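Local atomic coordinates of formimidoylglutamase (Bacillus subtilis, PDB entry 3M1R), a protein that hydrolyses N-formimidoyl-L-glutamate to L-glutamate and formamide, the last step of this histidine degradation route, using two manganese ions per subunit. Residues 58-63 and 291-296; 66-71 and 307-312; 253-258 and 298-303. All blocks are in the same frame, centred on the assembly; numbering follows the deposited sequence.

Contact 1. Residues 58-63 and 291-296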
loop_
_atom_site.group_PDB
_atom_site.type_symbol
_atom_site.label_atom_id
_atom_site.label_comp_id
_atom_site.label_asym_id
_atom_site.label_seq_id
_atom_site.Cartn_x
_atom_site.Cartn_y
_atom_site.Cartn_z
ATOM N N SER D 58 -7.692 17.703 6.164
ATOM C CA SER D 58 -7.278 18.955 5.542
ATOM C C SER D 58 -6.976 18.762 4.034
ATOM O O SER D 58 -6.906 19.728 3.297
ATOM C CB SER D 58 -6.071 19.559 6.280
ATOM O OG SER D 58 -5.014 18.625 6.287
ATOM N N PHE D 59 -6.801 17.522 3.577
ATOM C CA PHE D 59 -6.515 17.279 2.154
ATOM C C PHE D 59 -7.775 17.028 1.318
ATOM O O PHE D 59 -7.723 17.013 0.086
ATOM C CB PHE D 59 -5.585 16.074 1.985
ATOM C CG PHE D 59 -4.199 16.311 2.470
ATOM C CD1 PHE D 59 -3.783 15.785 3.670
ATOM C CD2 PHE D 59 -3.312 17.064 1.728
ATOM C CE1 PHE D 59 -2.499 16.006 4.134
ATOM C CE2 PHE D 59 -2.023 17.289 2.179
ATOM C CZ PHE D 59 -1.617 16.756 3.389
ATOM N N ALA D 60 -8.896 16.802 1.995
ATOM C CA ALA D 60 -10.150 16.454 1.333
ATOM C C ALA D 60 -10.639 17.515 0.341
ATOM O O ALA D 60 -11.162 17.169 -0.715
ATOM C CB ALA D 60 -11.224 16.170 2.369
ATOM N N PRO D 61 -10.519 18.808 0.684
ATOM C CA PRO D 61 -11.057 19.756 -0.307
ATOM C C PRO D 61 -10.341 19.617 -1.655
ATOM O O PRO D 61 -10.982 19.665 -2.702
ATOM C CB PRO D 61 -10.811 21.130 0.336
ATOM C CG PRO D 61 -10.787 20.859 1.800
ATOM C CD PRO D 61 -10.156 19.467 1.948
ATOM N N GLY D 62 -9.028 19.401 -1.623
ATOM C CA GLY D 62 -8.279 19.161 -2.842
ATOM C C GLY D 62 -8.738 17.909 -3.597
ATOM O O GLY D 62 -8.907 17.952 -4.816
ATOM N N THR D 63 -8.954 16.800 -2.882
ATOM C CA THR D 63 -9.311 15.543 -3.535
ATOM C C THR D 63 -10.766 15.500 -3.948
ATOM O O THR D 63 -11.084 14.931 -4.980
ATOM C CB THR D 63 -8.951 14.291 -2.708
ATOM O OG1 THR D 63 -9.692 14.281 -1.471
ATOM C CG2 THR D 63 -7.451 14.281 -2.424
ATOM N N VAL D 291 -14.202 13.372 5.353
ATOM C CA VAL D 291 -13.467 12.617 4.347
ATOM C C VAL D 291 -11.963 12.675 4.626
ATOM O O VAL D 291 -11.397 13.754 4.778
ATOM C CB VAL D 291 -13.764 13.142 2.941
ATOM C CG1 VAL D 291 -12.898 12.434 1.897
ATOM C CG2 VAL D 291 -15.244 12.967 2.638
ATOM N N ASP D 292 -11.307 11.520 4.683
ATOM C CA ASP D 292 -9.863 11.510 4.900
ATOM C C ASP D 292 -9.143 10.755 3.770
ATOM O O ASP D 292 -9.040 9.532 3.773
ATOM C CB ASP D 292 -9.527 10.935 6.284
ATOM C CG ASP D 292 -8.033 11.077 6.652
ATOM O OD1 ASP D 292 -7.205 11.354 5.754
ATOM O OD2 ASP D 292 -7.696 10.899 7.850
ATOM N N PRO D 293 -8.642 11.497 2.796
ATOM C CA PRO D 293 -7.954 10.905 1.651
ATOM C C PRO D 293 -6.789 9.993 2.044
ATOM O O PRO D 293 -6.527 9.056 1.292
ATOM C CB PRO D 293 -7.397 12.127 0.914
ATOM C CG PRO D 293 -8.211 13.273 1.389
ATOM C CD PRO D 293 -8.618 12.971 2.769
ATOM N N THR D 294 -6.088 10.261 3.155
ATOM C CA THR D 294 -4.929 9.427 3.543
ATOM C C THR D 294 -5.383 8.076 4.077
ATOM O O THR D 294 -4.587 7.159 4.232
ATOM C CB THR D 294 -4.044 10.095 4.628
ATOM O OG1 THR D 294 -4.780 10.205 5.863
ATOM C CG2 THR D 294 -3.628 11.462 4.192
ATOM N N LEU D 295 -6.668 7.949 4.371
ATOM C CA LEU D 295 -7.186 6.690 4.882
ATOM C C LEU D 295 -7.967 5.950 3.776
ATOM O O LEU D 295 -8.445 4.831 3.998
ATOM C CB LEU D 295 -8.123 6.968 6.057
ATOM C CG LEU D 295 -7.697 6.867 7.519
ATOM C CD1 LEU D 295 -6.186 6.679 7.713
ATOM C CD2 LEU D 295 -8.223 8.064 8.270
ATOM N N ASP D 296 -8.092 6.566 2.591
ATOM C CA ASP D 296 -9.056 6.083 1.582
ATOM C C ASP D 296 -8.493 4.959 0.712
ATOM O O ASP D 296 -7.280 4.812 0.574
ATOM C CB ASP D 296 -9.516 7.236 0.679
ATOM C CG ASP D 296 -10.938 7.031 0.101
ATOM O OD1 ASP D 296 -11.631 6.047 0.478
ATOM O OD2 ASP D 296 -11.373 7.896 -0.712
#

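Contact 2. Residues 66-71 and 307-312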
loop_
_atom_site.group_PDB
_atom_site.type_symbol
_atom_site.label_atom_id
_atom_site.label_comp_id
_atom_site.label_asym_id
_atom_site.label_seq_id
_atom_site.Cartn_x
_atom_site.Cartn_y
_atom_site.Cartn_z
ATOM N N GLN D 66 -10.935 17.434 -7.111
ATOM C CA GLN D 66 -10.379 16.696 -8.216
ATOM C C GLN D 66 -11.401 15.686 -8.724
ATOM O O GLN D 66 -11.577 15.545 -9.936
ATOM C CB GLN D 66 -9.081 16.018 -7.794
ATOM C CG GLN D 66 -8.022 15.964 -8.875
ATOM C CD GLN D 66 -6.826 15.107 -8.470
ATOM O OE1 GLN D 66 -6.673 14.742 -7.302
ATOM N NE2 GLN D 66 -5.974 14.782 -9.437
ATOM N N ALA D 67 -12.079 14.989 -7.808
ATOM C CA ALA D 67 -13.099 14.011 -8.191
ATOM C C ALA D 67 -14.253 14.725 -8.890
ATOM O O ALA D 67 -14.794 14.235 -9.887
ATOM C CB ALA D 67 -13.618 13.248 -6.988
ATOM N N LEU D 68 -14.621 15.886 -8.364
ATOM C CA LEU D 68 -15.727 16.647 -8.932
ATOM C C LEU D 68 -15.365 17.115 -10.347
ATOM O O LEU D 68 -16.090 16.848 -11.285
ATOM C CB LEU D 68 -16.100 17.834 -8.038
ATOM C CG LEU D 68 -17.291 18.669 -8.533
ATOM C CD1 LEU D 68 -18.548 17.824 -8.483
ATOM C CD2 LEU D 68 -17.475 19.920 -7.683
ATOM N N LYS D 69 -14.208 17.751 -10.502
ATOM C CA LYS D 69 -13.819 18.301 -11.803
ATOM C C LYS D 69 -13.749 17.223 -12.872
ATOM O O LYS D 69 -13.901 17.508 -14.063
ATOM C CB LYS D 69 -12.478 19.034 -11.732
ATOM C CG LYS D 69 -12.533 20.405 -11.072
ATOM C CD LYS D 69 -11.125 20.942 -10.831
ATOM C CE LYS D 69 -11.158 22.368 -10.330
ATOM N NZ LYS D 69 -9.767 22.831 -10.085
ATOM N N HIS D 70 -13.515 15.985 -12.462
ATOM C CA HIS D 70 -13.383 14.929 -13.443
ATOM C C HIS D 70 -14.689 14.221 -13.763
ATOM O O HIS D 70 -14.723 13.376 -14.643
ATOM C CB HIS D 70 -12.245 13.961 -13.099
ATOM C CG HIS D 70 -10.884 14.514 -13.398
ATOM N ND1 HIS D 70 -10.129 15.187 -12.457
ATOM C CD2 HIS D 70 -10.152 14.516 -14.537
ATOM C CE1 HIS D 70 -8.985 15.564 -13.001
ATOM N NE2 HIS D 70 -8.974 15.172 -14.262
ATOM N N SER D 71 -15.765 14.602 -13.085
ATOM C CA SER D 71 -17.085 14.038 -13.365
ATOM C C SER D 71 -17.759 14.806 -14.492
ATOM O O SER D 71 -17.536 16.011 -14.658
ATOM C CB SER D 71 -17.990 14.124 -12.132
ATOM O OG SER D 71 -17.400 13.488 -11.000
ATOM N N HIS D 307 -20.065 13.097 -5.698
ATOM C CA HIS D 307 -21.408 12.761 -6.152
ATOM C C HIS D 307 -22.497 13.356 -5.262
ATOM O O HIS D 307 -23.576 13.687 -5.739
ATOM C CB HIS D 307 -21.578 11.254 -6.331
ATOM C CG HIS D 307 -21.123 10.765 -7.671
ATOM N ND1 HIS D 307 -19.798 10.763 -8.060
ATOM C CD2 HIS D 307 -21.818 10.265 -8.722
ATOM C CE1 HIS D 307 -19.698 10.289 -9.288
ATOM N NE2 HIS D 307 -20.908 9.977 -9.708
ATOM N N VAL D 308 -22.213 13.497 -3.969
ATOM C CA VAL D 308 -23.120 14.235 -3.099
ATOM C C VAL D 308 -23.281 15.673 -3.614
ATOM O O VAL D 308 -24.364 16.245 -3.558
ATOM C CB VAL D 308 -22.623 14.271 -1.641
ATOM C CG1 VAL D 308 -23.491 15.178 -0.816
ATOM C CG2 VAL D 308 -22.560 12.861 -1.041
ATOM N N LEU D 309 -22.186 16.261 -4.086
ATOM C CA LEU D 309 -22.204 17.610 -4.635
ATOM C C LEU D 309 -23.051 17.661 -5.914
ATOM O O LEU D 309 -23.930 18.512 -6.056
ATOM C CB LEU D 309 -20.778 18.085 -4.925
ATOM C CG LEU D 309 -20.164 19.052 -3.907
ATOM C CD1 LEU D 309 -20.972 19.092 -2.617
ATOM C CD2 LEU D 309 -18.685 18.745 -3.641
ATOM N N LEU D 310 -22.786 16.734 -6.827
ATOM C CA LEU D 310 -23.559 16.615 -8.053
ATOM C C LEU D 310 -25.054 16.463 -7.785
ATOM O O LEU D 310 -25.843 17.122 -8.435
ATOM C CB LEU D 310 -23.036 15.471 -8.921
ATOM C CG LEU D 310 -21.638 15.757 -9.484
ATOM C CD1 LEU D 310 -21.026 14.520 -10.120
ATOM C CD2 LEU D 310 -21.696 16.892 -10.498
ATOM N N HIS D 311 -25.435 15.631 -6.813
ATOM C CA HIS D 311 -26.844 15.376 -6.547
ATOM C C HIS D 311 -27.519 16.530 -5.812
ATOM O O HIS D 311 -28.696 16.780 -5.994
ATOM C CB HIS D 311 -27.058 14.044 -5.824
ATOM C CG HIS D 311 -26.917 12.848 -6.714
ATOM N ND1 HIS D 311 -27.999 12.133 -7.185
ATOM C CD2 HIS D 311 -25.816 12.239 -7.226
ATOM C CE1 HIS D 311 -27.576 11.143 -7.952
ATOM N NE2 HIS D 311 -26.255 11.181 -7.986
ATOM N N ALA D 312 -26.766 17.253 -5.006
ATOM C CA ALA D 312 -27.293 18.463 -4.411
ATOM C C ALA D 312 -27.533 19.514 -5.488
ATOM O O ALA D 312 -28.573 20.166 -5.506
ATOM C CB ALA D 312 -26.348 18.999 -3.325
#

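Contact 3. Residues 253-258 and 298-303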
loop_
_atom_site.group_PDB
_atom_site.type_symbol
_atom_site.label_atom_id
_atom_site.label_comp_id
_atom_site.label_asym_id
_atom_site.label_seq_id
_atom_site.Cartn_x
_atom_site.Cartn_y
_atom_site.Cartn_z
ATOM N N HIS D 253 -18.683 1.447 1.847
ATOM C CA HIS D 253 -18.963 2.507 0.869
ATOM C C HIS D 253 -18.101 3.752 1.079
ATOM O O HIS D 253 -17.879 4.515 0.140
ATOM C CB HIS D 253 -20.459 2.907 0.899
ATOM C CG HIS D 253 -21.365 1.901 0.270
ATOM N ND1 HIS D 253 -22.259 2.214 -0.740
ATOM C CD2 HIS D 253 -21.497 0.564 0.485
ATOM C CE1 HIS D 253 -22.905 1.121 -1.105
ATOM N NE2 HIS D 253 -22.462 0.110 -0.385
ATOM N N ALA D 254 -17.621 3.962 2.303
ATOM C CA ALA D 254 -16.704 5.072 2.593
ATOM C C ALA D 254 -15.541 4.631 3.486
ATOM O O ALA D 254 -15.526 4.948 4.672
ATOM C CB ALA D 254 -17.462 6.231 3.251
ATOM N N PRO D 255 -14.566 3.893 2.921
ATOM C CA PRO D 255 -13.451 3.393 3.745
ATOM C C PRO D 255 -12.535 4.523 4.183
ATOM O O PRO D 255 -11.698 4.320 5.029
ATOM C CB PRO D 255 -12.691 2.454 2.784
ATOM C CG PRO D 255 -12.993 2.989 1.420
ATOM C CD PRO D 255 -14.479 3.402 1.530
ATOM N N GLY D 256 -12.690 5.705 3.597
ATOM C CA GLY D 256 -11.808 6.812 3.909
ATOM C C GLY D 256 -12.275 7.774 4.983
ATOM O O GLY D 256 -11.800 8.904 5.016
ATOM N N CYS D 257 -13.214 7.368 5.839
ATOM C CA CYS D 257 -13.590 8.214 6.979
ATOM C C CYS D 257 -12.828 7.768 8.226
ATOM O O CYS D 257 -12.651 6.568 8.448
ATOM C CB CYS D 257 -15.092 8.135 7.257
ATOM S SG CYS D 257 -16.145 8.649 5.862
ATOM N N PRO D 258 -12.394 8.725 9.059
ATOM C CA PRO D 258 -11.702 8.274 10.270
ATOM C C PRO D 258 -12.505 7.237 11.050
ATOM O O PRO D 258 -11.998 6.136 11.265
ATOM C CB PRO D 258 -11.493 9.578 11.057
ATOM C CG PRO D 258 -11.406 10.651 9.936
ATOM C CD PRO D 258 -12.466 10.198 8.974
ATOM N N ARG D 298 -7.982 4.173 -3.020
ATOM C CA ARG D 298 -7.916 5.077 -4.149
ATOM C C ARG D 298 -8.503 6.387 -3.648
ATOM O O ARG D 298 -8.051 6.894 -2.615
ATOM C CB ARG D 298 -8.650 4.504 -5.371
ATOM C CG ARG D 298 -7.966 3.230 -5.932
ATOM C CD ARG D 298 -8.787 2.581 -7.032
ATOM N NE ARG D 298 -8.916 3.453 -8.201
ATOM C CZ ARG D 298 -9.624 3.140 -9.287
ATOM N NH1 ARG D 298 -10.273 1.989 -9.343
ATOM N NH2 ARG D 298 -9.672 3.971 -10.324
ATOM N N ASP D 299 -9.510 6.925 -4.332
ATOM C CA ASP D 299 -10.199 8.115 -3.817
ATOM C C ASP D 299 -11.716 7.906 -3.767
ATOM O O ASP D 299 -12.483 8.843 -3.965
ATOM C CB ASP D 299 -9.863 9.366 -4.644
ATOM C CG ASP D 299 -10.336 9.267 -6.107
ATOM O OD1 ASP D 299 -10.594 8.143 -6.591
ATOM O OD2 ASP D 299 -10.441 10.320 -6.784
HETATM N N MSE D 300 -12.117 6.673 -3.485
HETATM C CA MSE D 300 -13.515 6.263 -3.448
HETATM C C MSE D 300 -14.384 7.187 -2.649
HETATM O O MSE D 300 -15.513 7.448 -3.038
HETATM C CB MSE D 300 -13.660 4.901 -2.792
HETATM C CG MSE D 300 -13.430 3.717 -3.717
HETATM SE SE MSE D 300 -13.517 2.043 -2.683
HETATM C CE MSE D 300 -15.337 2.226 -1.982
ATOM N N THR D 301 -13.881 7.623 -1.499
ATOM C CA THR D 301 -14.683 8.400 -0.579
ATOM C C THR D 301 -14.759 9.851 -1.037
ATOM O O THR D 301 -15.766 10.508 -0.834
ATOM C CB THR D 301 -14.184 8.272 0.886
ATOM O OG1 THR D 301 -14.012 6.880 1.214
ATOM C CG2 THR D 301 -15.223 8.871 1.831
ATOM N N SER D 302 -13.709 10.338 -1.690
ATOM C CA SER D 302 -13.763 11.658 -2.296
ATOM C C SER D 302 -14.698 11.624 -3.518
ATOM O O SER D 302 -15.390 12.601 -3.775
ATOM C CB SER D 302 -12.358 12.169 -2.658
ATOM O OG SER D 302 -11.571 12.372 -1.486
ATOM N N ARG D 303 -14.739 10.509 -4.258
ATOM C CA ARG D 303 -15.682 10.405 -5.390
ATOM C C ARG D 303 -17.126 10.398 -4.876
ATOM O O ARG D 303 -17.988 11.083 -5.435
ATOM C CB ARG D 303 -15.431 9.164 -6.267
ATOM C CG ARG D 303 -14.161 9.223 -7.121
ATOM C CD ARG D 303 -13.805 7.880 -7.759
ATOM N NE ARG D 303 -12.549 7.970 -8.502
ATOM C CZ ARG D 303 -12.453 7.888 -9.829
ATOM N NH1 ARG D 303 -11.279 8.003 -10.425
ATOM N NH2 ARG D 303 -13.529 7.675 -10.572
#

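Contact 1. Residues 58-63 and 291-296
The backbones draw closest between Ala60 and Val291, whose CA atoms lie 5.9 Å apart, where the opening turn of helix 60-69 meets the irregular loop that follows strand 283-289. Pro293 carries most of the contact from the loop side, and it illustrates how a rigid ring can pack against the first turn of helix 60-69. Its CG sits 3.6 Å from Ala60 N and also 3.9 Å from Phe59 CB. Thr63 meets the same ring obliquely from one turn further on. Its first torsion (chi1 63°) puts OG1 between the backbone N and the carbonyl carbon, and OG1 stands 3.4 Å from Pro293 CG, while the methyl CG2 rests against CB and CG of the ring. The polar end of this hydroxyl is taken up by Ser302 OG. An alanine in place of Thr63 would probably leave Ser302 OG without this partner and open a gap beside Pro293. On the Val291 side, Ala60 CB packs 3.4 Å from Val291 O and 4.0 Å from Val291 CB. The loop is shaped by an Asx turn: Asp292 OD1 accepts from Thr294 N at 3.0 Å and from Thr294 OG1 at 2.7 Å, both reaching it from the same face of the carboxylate. Asp292 OD2 is held in turn by Gly56 N. The join is made by van der Waals packing, with two oxygens, Thr63 OG1 and Val291 O, lying against carbon; the polar bonds of the loop lie within it and at its flanks, which is consistent with their shaping the loop that presents Pro293.

Contact 2. Residues 66-71 and 307-312
Leu68 CD1 meets the branched end of Leu310, at CG and CD2, in a helix-to-helix packing of the arginase-family alpha/beta fold, where the C-terminal part of helix 60-69 lies against helix 300-318. The two leucines slide past each other in opposite directions, and Leu68 CD1 comes 3.9 Å from Leu310 CG. The same methyl touches Leu309 CB at 4.2 Å, so one terminal carbon serves two successive residues of the facing helix. In Leu68, CG stands anti to the backbone N (chi1 -178°), and the second torsion (chi2 66°) then sets CD1 against the facing helix, although CB does not point straight at the partner. Just past the helical residues of the first segment, Ser71 brings CB to 3.7 Å from Leu310 CD1, giving that leucine neighbours on both of its methyl branches. Around this first shell the fold closes in. Met25 packs on both Leu68 and Leu310, and Leu309 rests on Ile288 of strand 283-289, which ties the helix pair to the parallel sheet. Leu310 also packs against Phe194 of a neighbouring subunit. What positions the serine is polar: Ser71 OG donates to Ala67 O at 2.9 Å, turning a hydroxyl back onto its own helix, while CB, with OG beside it, lies against Leu310 CD1. Ser71 N bonds to Leu68 O as well. One residue earlier, His70 ND1 donates to Gln66 O at 2.9 Å with an angle of 159° at the hydrogen, and the acceptor lies almost in the plane of the imidazole ring.

Contact 3. Residues 253-258 and 298-303
Thr301, Met300 and Pro255 bury the greater part of this contact, in which the first turn of helix 300-318 meets a loop lying beside the metal site. Thr301 shows how one small side chain can do both polar and apolar work. Its OG1, anti to the carbonyl carbon (chi1 -50°), accepts from Gly256 N at 3.0 Å with a bent angle of 144°, while CG2 lies 3.7 Å from Ala254 CB and 4.1 Å from Cys257 SG. Gly256 belongs to a type I beta turn from Ala254 to Cys257, and a side-chain carbon on it would collide with Thr301 OG1. Pro255 slides past Thr301 and is crossed at about a right angle by Met300, modelled as selenomethionine; the chain bends at chi3 (59°) and sets CE 3.8 Å from Pro255 CD. Cys257 also touches Asp247, a ligand of one of the bound calcium ions, and Arg298 bonds to Pro255 O of a neighbouring subunit. Thr301 OG1 has a second partner in Asp296 OD1, and since it accepts from Gly256 N its own proton is probably given to that carboxylate. The buried hydroxyl thus has two polar partners, joining the helix, the beta turn and the 291-296 loop.

Overall arrangement
Contacts 2 and 3 are buried, whereas contact 1 is only partly so. Helix 60-69 takes part in contacts 1 and 2, and helix 300-318 in contacts 2 and 3, so that contact 2 shares an element with each of the others. Between contacts 2 and 3, Ala67 CB packs on Arg303 CA, while contacts 1 and 3, with centres about 8 Å apart, are linked by two hydroxyl-centred bonds. Chemistry follows place: contact 2, away from the metal site, is chiefly leucine packing between two helices, with a serine of 66-71 joining in; contact 1 sets a proline against helix 60-69; contact 3, nearest the metal ligands, alone carries a hydrogen bond between its segments.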